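Local coordinates for mitogen-activated protein kinase, putative (Map kinase-like protein) (Leishmania major, PDB 3PG1) that probably catalyses ATP-dependent phosphorylation of serine and threonine residues in target proteins, as a putative MAP kinase with the eukaryotic protein kinase fold, at residues S22-Q27 and D96-F101; K52-T57 and K74-E79. One frame throughout, in Å; residues are numbered along the deposited sequence.

Interaction 1 (S22-Q27 and D96-F101)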
loop_
_atom_site.group_PDB
_atom_site.type_symbol
_atom_site.label_atom_id
_atom_site.label_comp_id
_atom_site.label_asym_id
_atom_site.label_seq_id
_atom_site.Cartn_x
_atom_site.Cartn_y
_atom_site.Cartn_z
ATOM N N SER A 22 -15.958 11.728 22.969
ATOM C CA SER A 22 -15.846 11.099 21.647
ATOM C C SER A 22 -17.044 10.187 21.325
ATOM O O SER A 22 -17.635 9.600 22.250
ATOM C CB SER A 22 -14.532 10.327 21.525
ATOM O OG SER A 22 -14.713 8.919 21.545
ATOM N N PRO A 23 -17.412 10.045 20.026
ATOM C CA PRO A 23 -18.560 9.181 19.683
ATOM C C PRO A 23 -18.228 7.679 19.632
ATOM O O PRO A 23 -19.050 6.890 19.152
ATOM C CB PRO A 23 -18.987 9.711 18.308
ATOM C CG PRO A 23 -17.721 10.205 17.694
ATOM C CD PRO A 23 -16.854 10.707 18.825
ATOM N N TYR A 24 -17.047 7.288 20.142
ATOM C CA TYR A 24 -16.541 5.920 20.084
ATOM C C TYR A 24 -16.681 5.068 21.324
ATOM O O TYR A 24 -16.742 5.574 22.444
ATOM C CB TYR A 24 -15.083 5.898 19.570
ATOM C CG TYR A 24 -14.903 6.689 18.294
ATOM C CD1 TYR A 24 -15.326 6.180 17.071
ATOM C CD2 TYR A 24 -14.364 7.973 18.319
ATOM C CE1 TYR A 24 -15.207 6.925 15.900
ATOM C CE2 TYR A 24 -14.235 8.724 17.156
ATOM C CZ TYR A 24 -14.662 8.198 15.947
ATOM O OH TYR A 24 -14.543 8.941 14.797
ATOM N N THR A 25 -16.729 3.753 21.099
ATOM C CA THR A 25 -16.783 2.715 22.120
ATOM C C THR A 25 -15.646 1.742 21.784
ATOM O O THR A 25 -15.728 1.041 20.772
ATOM C CB THR A 25 -18.178 2.045 22.161
ATOM O OG1 THR A 25 -19.187 3.040 22.350
ATOM C CG2 THR A 25 -18.288 0.981 23.253
ATOM N N VAL A 26 -14.571 1.752 22.593
ATOM C CA VAL A 26 -13.392 0.885 22.421
ATOM C C VAL A 26 -13.779 -0.533 22.868
ATOM O O VAL A 26 -14.004 -0.762 24.054
ATOM C CB VAL A 26 -12.146 1.411 23.185
ATOM C CG1 VAL A 26 -10.902 0.605 22.837
ATOM C CG2 VAL A 26 -11.918 2.894 22.931
ATOM N N GLN A 27 -13.879 -1.466 21.909
ATOM C CA GLN A 27 -14.297 -2.839 22.173
ATOM C C GLN A 27 -13.153 -3.783 22.521
ATOM O O GLN A 27 -13.235 -4.484 23.531
ATOM C CB GLN A 27 -15.123 -3.398 21.003
ATOM C CG GLN A 27 -16.541 -2.840 20.906
ATOM C CD GLN A 27 -17.352 -3.516 19.821
ATOM O OE1 GLN A 27 -16.913 -3.669 18.673
ATOM N NE2 GLN A 27 -18.566 -3.927 20.163
ATOM N N ASP A 96 -11.655 9.980 10.811
ATOM C CA ASP A 96 -11.524 11.006 11.836
ATOM C C ASP A 96 -10.063 11.201 12.226
ATOM O O ASP A 96 -9.248 10.293 12.097
ATOM C CB ASP A 96 -12.352 10.625 13.073
ATOM C CG ASP A 96 -12.759 11.766 13.973
ATOM O OD1 ASP A 96 -12.387 12.920 13.675
ATOM O OD2 ASP A 96 -13.444 11.504 14.984
ATOM N N ILE A 97 -9.761 12.398 12.729
ATOM C CA ILE A 97 -8.452 12.822 13.214
ATOM C C ILE A 97 -8.651 13.931 14.264
ATOM O O ILE A 97 -9.458 14.850 14.071
ATOM C CB ILE A 97 -7.481 13.227 12.071
ATOM C CG1 ILE A 97 -6.072 13.564 12.640
ATOM C CG2 ILE A 97 -8.070 14.355 11.170
ATOM C CD1 ILE A 97 -4.979 13.749 11.668
ATOM N N PHE A 98 -7.941 13.804 15.388
ATOM C CA PHE A 98 -7.988 14.754 16.503
ATOM C C PHE A 98 -6.671 14.743 17.267
ATOM O O PHE A 98 -6.051 13.684 17.414
ATOM C CB PHE A 98 -9.238 14.582 17.412
ATOM C CG PHE A 98 -9.690 13.172 17.722
ATOM C CD1 PHE A 98 -10.435 12.441 16.800
ATOM C CD2 PHE A 98 -9.441 12.603 18.963
ATOM C CE1 PHE A 98 -10.854 11.136 17.088
ATOM C CE2 PHE A 98 -9.887 11.309 19.260
ATOM C CZ PHE A 98 -10.579 10.579 18.316
ATOM N N VAL A 99 -6.211 15.936 17.681
ATOM C CA VAL A 99 -4.933 16.138 18.364
ATOM C C VAL A 99 -5.102 16.764 19.734
ATOM O O VAL A 99 -5.804 17.771 19.879
ATOM C CB VAL A 99 -3.913 16.939 17.508
ATOM C CG1 VAL A 99 -3.247 16.052 16.466
ATOM C CG2 VAL A 99 -4.557 18.163 16.850
ATOM N N HIS A 100 -4.458 16.163 20.741
ATOM C CA HIS A 100 -4.479 16.680 22.105
ATOM C C HIS A 100 -3.083 17.197 22.416
ATOM O O HIS A 100 -2.166 16.406 22.638
ATOM C CB HIS A 100 -4.928 15.608 23.120
ATOM C CG HIS A 100 -4.875 16.072 24.555
ATOM N ND1 HIS A 100 -4.100 15.412 25.502
ATOM C CD2 HIS A 100 -5.468 17.138 25.145
ATOM C CE1 HIS A 100 -4.265 16.080 26.631
ATOM N NE2 HIS A 100 -5.074 17.129 26.467
ATOM N N PHE A 101 -2.912 18.520 22.362
ATOM C CA PHE A 101 -1.633 19.148 22.664
ATOM C C PHE A 101 -1.568 19.550 24.142
ATOM O O PHE A 101 -2.474 20.223 24.644
ATOM C CB PHE A 101 -1.374 20.356 21.747
ATOM C CG PHE A 101 -1.133 20.022 20.290
ATOM C CD1 PHE A 101 -0.052 19.231 19.908
ATOM C CD2 PHE A 101 -1.951 20.544 19.294
ATOM C CE1 PHE A 101 0.173 18.929 18.563
ATOM C CE2 PHE A 101 -1.708 20.259 17.944
ATOM C CZ PHE A 101 -0.647 19.455 17.589
#
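Across one face of the N-lobe sheet of the kinase fold, Tyr24, just ahead of strand 25-33, reaches Asp96 and Phe98 on strand 96-100. The phenol donates to the carboxylate, Tyr24 OH lying 2.8 Å from Asp96 OD2. That oxygen sits at the edge of the tyrosine ring, in its plane, and accepts through its anti lone pair, pointing away from OD1; ring and carboxylate planes are turned 43° apart. With CG of Asp96 anti to the backbone N (chi1 -157°), the carboxylate extends to the phenol while Asp96 OD1 stays 2.8 Å from Ile97 N, in a weak bond. The two oxygens thus serve different partners, which probably limits the carboxylate's rotation. The antiparallel N-lobe sheet has the strand order 1-2-3-5-4, so the contact links the lead-in to one outermost strand with the other, 96-100, through side chains, past the three between. Apolar contact is slighter: Tyr24 CE2 and Phe98 CE1 are 4.2 Å apart, the rings meeting obliquely as the two side chains pass one another, heading opposite ways. Pro23 CG lies 3.8 Å above one face of the tyrosine ring, toward its rim. An ST turn shapes the backbone here, Tyr24 N donating to Ser22 OG at 3.2 Å. Leu17 of helix 7-19 touches both Ser22 and Phe98, while Tyr110 of strand 108-114 lies against the Phe98 ring.

Interaction 2 (K52-T57 and K74-E79)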
loop_
_atom_site.group_PDB
_atom_site.type_symbol
_atom_site.label_atom_id
_atom_site.label_comp_id
_atom_site.label_asym_id
_atom_site.label_seq_id
_atom_site.Cartn_x
_atom_site.Cartn_y
_atom_site.Cartn_z
ATOM N N LYS A 52 -6.189 4.349 16.224
ATOM C CA LYS A 52 -4.755 4.445 16.468
ATOM C C LYS A 52 -4.466 5.633 17.375
ATOM O O LYS A 52 -4.956 6.740 17.135
ATOM C CB LYS A 52 -3.975 4.554 15.143
ATOM C CG LYS A 52 -2.460 4.402 15.305
ATOM C CD LYS A 52 -1.757 4.521 13.960
ATOM C CE LYS A 52 -0.274 4.774 14.084
ATOM N NZ LYS A 52 0.364 4.977 12.750
ATOM N N ARG A 53 -3.672 5.387 18.423
ATOM C CA ARG A 53 -3.263 6.370 19.424
ATOM C C ARG A 53 -1.742 6.542 19.331
ATOM O O ARG A 53 -1.003 5.602 19.605
ATOM C CB ARG A 53 -3.693 5.885 20.827
ATOM C CG ARG A 53 -3.419 6.838 21.984
ATOM C CD ARG A 53 -3.544 6.066 23.281
ATOM N NE ARG A 53 -3.224 6.857 24.469
ATOM C CZ ARG A 53 -2.084 6.773 25.150
ATOM N NH1 ARG A 53 -1.119 5.955 24.741
ATOM N NH2 ARG A 53 -1.899 7.504 26.242
ATOM N N VAL A 54 -1.296 7.736 18.918
ATOM C CA VAL A 54 0.112 8.108 18.755
ATOM C C VAL A 54 0.486 8.984 19.962
ATOM O O VAL A 54 -0.046 10.092 20.111
ATOM C CB VAL A 54 0.360 8.845 17.406
ATOM C CG1 VAL A 54 1.812 9.296 17.276
ATOM C CG2 VAL A 54 -0.059 7.993 16.200
ATOM N N PHE A 55 1.379 8.472 20.831
ATOM C CA PHE A 55 1.823 9.194 22.020
ATOM C C PHE A 55 3.354 9.133 22.209
ATOM O O PHE A 55 4.058 10.068 21.805
ATOM C CB PHE A 55 1.030 8.750 23.273
ATOM C CG PHE A 55 1.449 9.338 24.608
ATOM C CD1 PHE A 55 1.679 10.705 24.748
ATOM C CD2 PHE A 55 1.547 8.534 25.741
ATOM C CE1 PHE A 55 2.046 11.246 25.985
ATOM C CE2 PHE A 55 1.905 9.078 26.977
ATOM C CZ PHE A 55 2.146 10.431 27.093
ATOM N N ASN A 56 3.861 8.039 22.803
ATOM C CA ASN A 56 5.282 7.875 23.085
ATOM C C ASN A 56 5.959 6.686 22.395
ATOM O O ASN A 56 5.307 5.860 21.745
ATOM C CB ASN A 56 5.522 7.866 24.601
ATOM C CG ASN A 56 5.293 9.200 25.276
ATOM O OD1 ASN A 56 5.130 10.244 24.634
ATOM N ND2 ASN A 56 5.280 9.199 26.597
ATOM N N THR A 57 7.293 6.641 22.526
ATOM C CA THR A 57 8.189 5.610 22.003
ATOM C C THR A 57 9.496 5.632 22.801
ATOM O O THR A 57 9.816 6.649 23.421
ATOM C CB THR A 57 8.423 5.786 20.481
ATOM O OG1 THR A 57 9.171 4.670 19.998
ATOM C CG2 THR A 57 9.136 7.103 20.126
ATOM N N LYS A 74 7.563 14.782 11.880
ATOM C CA LYS A 74 7.544 14.926 10.421
ATOM C C LYS A 74 7.088 13.635 9.731
ATOM O O LYS A 74 6.308 13.701 8.779
ATOM C CB LYS A 74 8.925 15.368 9.894
ATOM C CG LYS A 74 8.929 15.822 8.433
ATOM C CD LYS A 74 9.941 16.936 8.172
ATOM C CE LYS A 74 11.344 16.462 7.845
ATOM N NZ LYS A 74 11.460 15.953 6.450
ATOM N N ARG A 75 7.583 12.476 10.200
ATOM C CA ARG A 75 7.224 11.164 9.667
ATOM C C ARG A 75 5.704 10.937 9.806
ATOM O O ARG A 75 5.055 10.548 8.836
ATOM C CB ARG A 75 8.017 10.059 10.389
ATOM C CG ARG A 75 7.525 8.638 10.097
ATOM C CD ARG A 75 8.229 7.608 10.961
ATOM N NE ARG A 75 8.659 6.451 10.177
ATOM C CZ ARG A 75 9.791 6.392 9.482
ATOM N NH1 ARG A 75 10.624 7.428 9.461
ATOM N NH2 ARG A 75 10.097 5.300 8.794
ATOM N N VAL A 76 5.150 11.195 11.008
ATOM C CA VAL A 76 3.714 11.026 11.283
ATOM C C VAL A 76 2.858 12.062 10.513
ATOM O O VAL A 76 1.801 11.704 9.993
ATOM C CB VAL A 76 3.382 10.944 12.808
ATOM C CG1 VAL A 76 1.942 10.489 13.024
ATOM C CG2 VAL A 76 4.324 9.979 13.516
ATOM N N LEU A 77 3.346 13.327 10.406
ATOM C CA LEU A 77 2.655 14.389 9.672
ATOM C C LEU A 77 2.513 14.001 8.194
ATOM O O LEU A 77 1.439 14.185 7.619
ATOM C CB LEU A 77 3.374 15.748 9.810
ATOM C CG LEU A 77 2.677 16.940 9.133
ATOM C CD1 LEU A 77 1.263 17.149 9.666
ATOM C CD2 LEU A 77 3.507 18.199 9.234
ATOM N N ARG A 78 3.573 13.412 7.610
ATOM C CA ARG A 78 3.536 12.950 6.219
ATOM C C ARG A 78 2.529 11.801 6.027
ATOM O O ARG A 78 1.774 11.810 5.055
ATOM C CB ARG A 78 4.929 12.557 5.726
ATOM C CG ARG A 78 4.964 12.477 4.191
ATOM C CD ARG A 78 6.340 12.231 3.609
ATOM N NE ARG A 78 6.305 12.320 2.144
ATOM C CZ ARG A 78 5.959 11.321 1.334
ATOM N NH1 ARG A 78 5.620 10.136 1.829
ATOM N NH2 ARG A 78 5.955 11.500 0.019
ATOM N N GLU A 79 2.488 10.836 6.969
ATOM C CA GLU A 79 1.543 9.719 6.893
ATOM C C GLU A 79 0.102 10.246 6.959
ATOM O O GLU A 79 -0.780 9.769 6.254
ATOM C CB GLU A 79 1.771 8.740 8.059
ATOM C CG GLU A 79 3.098 7.997 8.019
ATOM C CD GLU A 79 3.285 6.936 9.090
ATOM O OE1 GLU A 79 2.328 6.673 9.856
ATOM O OE2 GLU A 79 4.389 6.352 9.149
#
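Lys52 of strand 48-54 and Glu79 of helix 70-85 supply the ionic part of this contact, and Val54 and Val76 the apolar part. The charged pair occupies the positions of the lysine in the kinase Val-Ala-Ile-Lys motif and the glutamate of helix C, whose union in many kinases accompanies an inward-placed helix. Here the salt bridge is long, with Lys52 NZ 3.9 Å from Glu79 OE1, and no hydrogen bond joins the two segments. Both chains are extended beyond CG and cross at about a right angle. CG of the lysine is anti to its own N (chi1 -169°), carrying the ammonium out from the strand; in Glu79, CG is anti instead to the carbonyl carbon (chi1 -67°), and the carboxylate reaches back from the helix. Any attraction is probably mainly electrostatic, with no close directional bond.

The apolar element is equally sparing. Both methyls of each valine face the other residue, the nearest pair being CG1 of Val54 and CG1 of Val76 at 4.4 Å, at the place where the backbones come nearest, with 8.8 Å between the CA atoms of the two valines. Both residues are buried, and both also touch Ile66.

Leu109 and Leu111 of strand 108-114 lie against Val76 and Lys52 respectively, while Asn179, in the position usually held by glycine in the Asp-Phe-Gly motif, donates from ND2 to Glu79 O. On another flank of helix 70-85, Leu77 packs against helix 346-360, whereas the backbone of strand 48-54 is hydrogen-bonded to strands 36-42 and 108-114 on its two sides.

How the interactions relate
Both contacts belong to the N-lobe sheet, with their centres 15 Å apart and their nearest atoms about 7 Å apart. Interaction 1 lies at the surface and links the loop leading into strand 25-33 to the far edge strand 96-100; interaction 2, partly buried, holds an inner strand to helix 70-85, which is followed in the chain by strand 96-100. The chemistry differs accordingly. In the outer contact a short, directional hydrogen bond stands beside an oblique meeting of rings, while the inner one pairs a long salt bridge with a buried contact of methyl groups. Strand 108-114 connects them, as it backs residues of both.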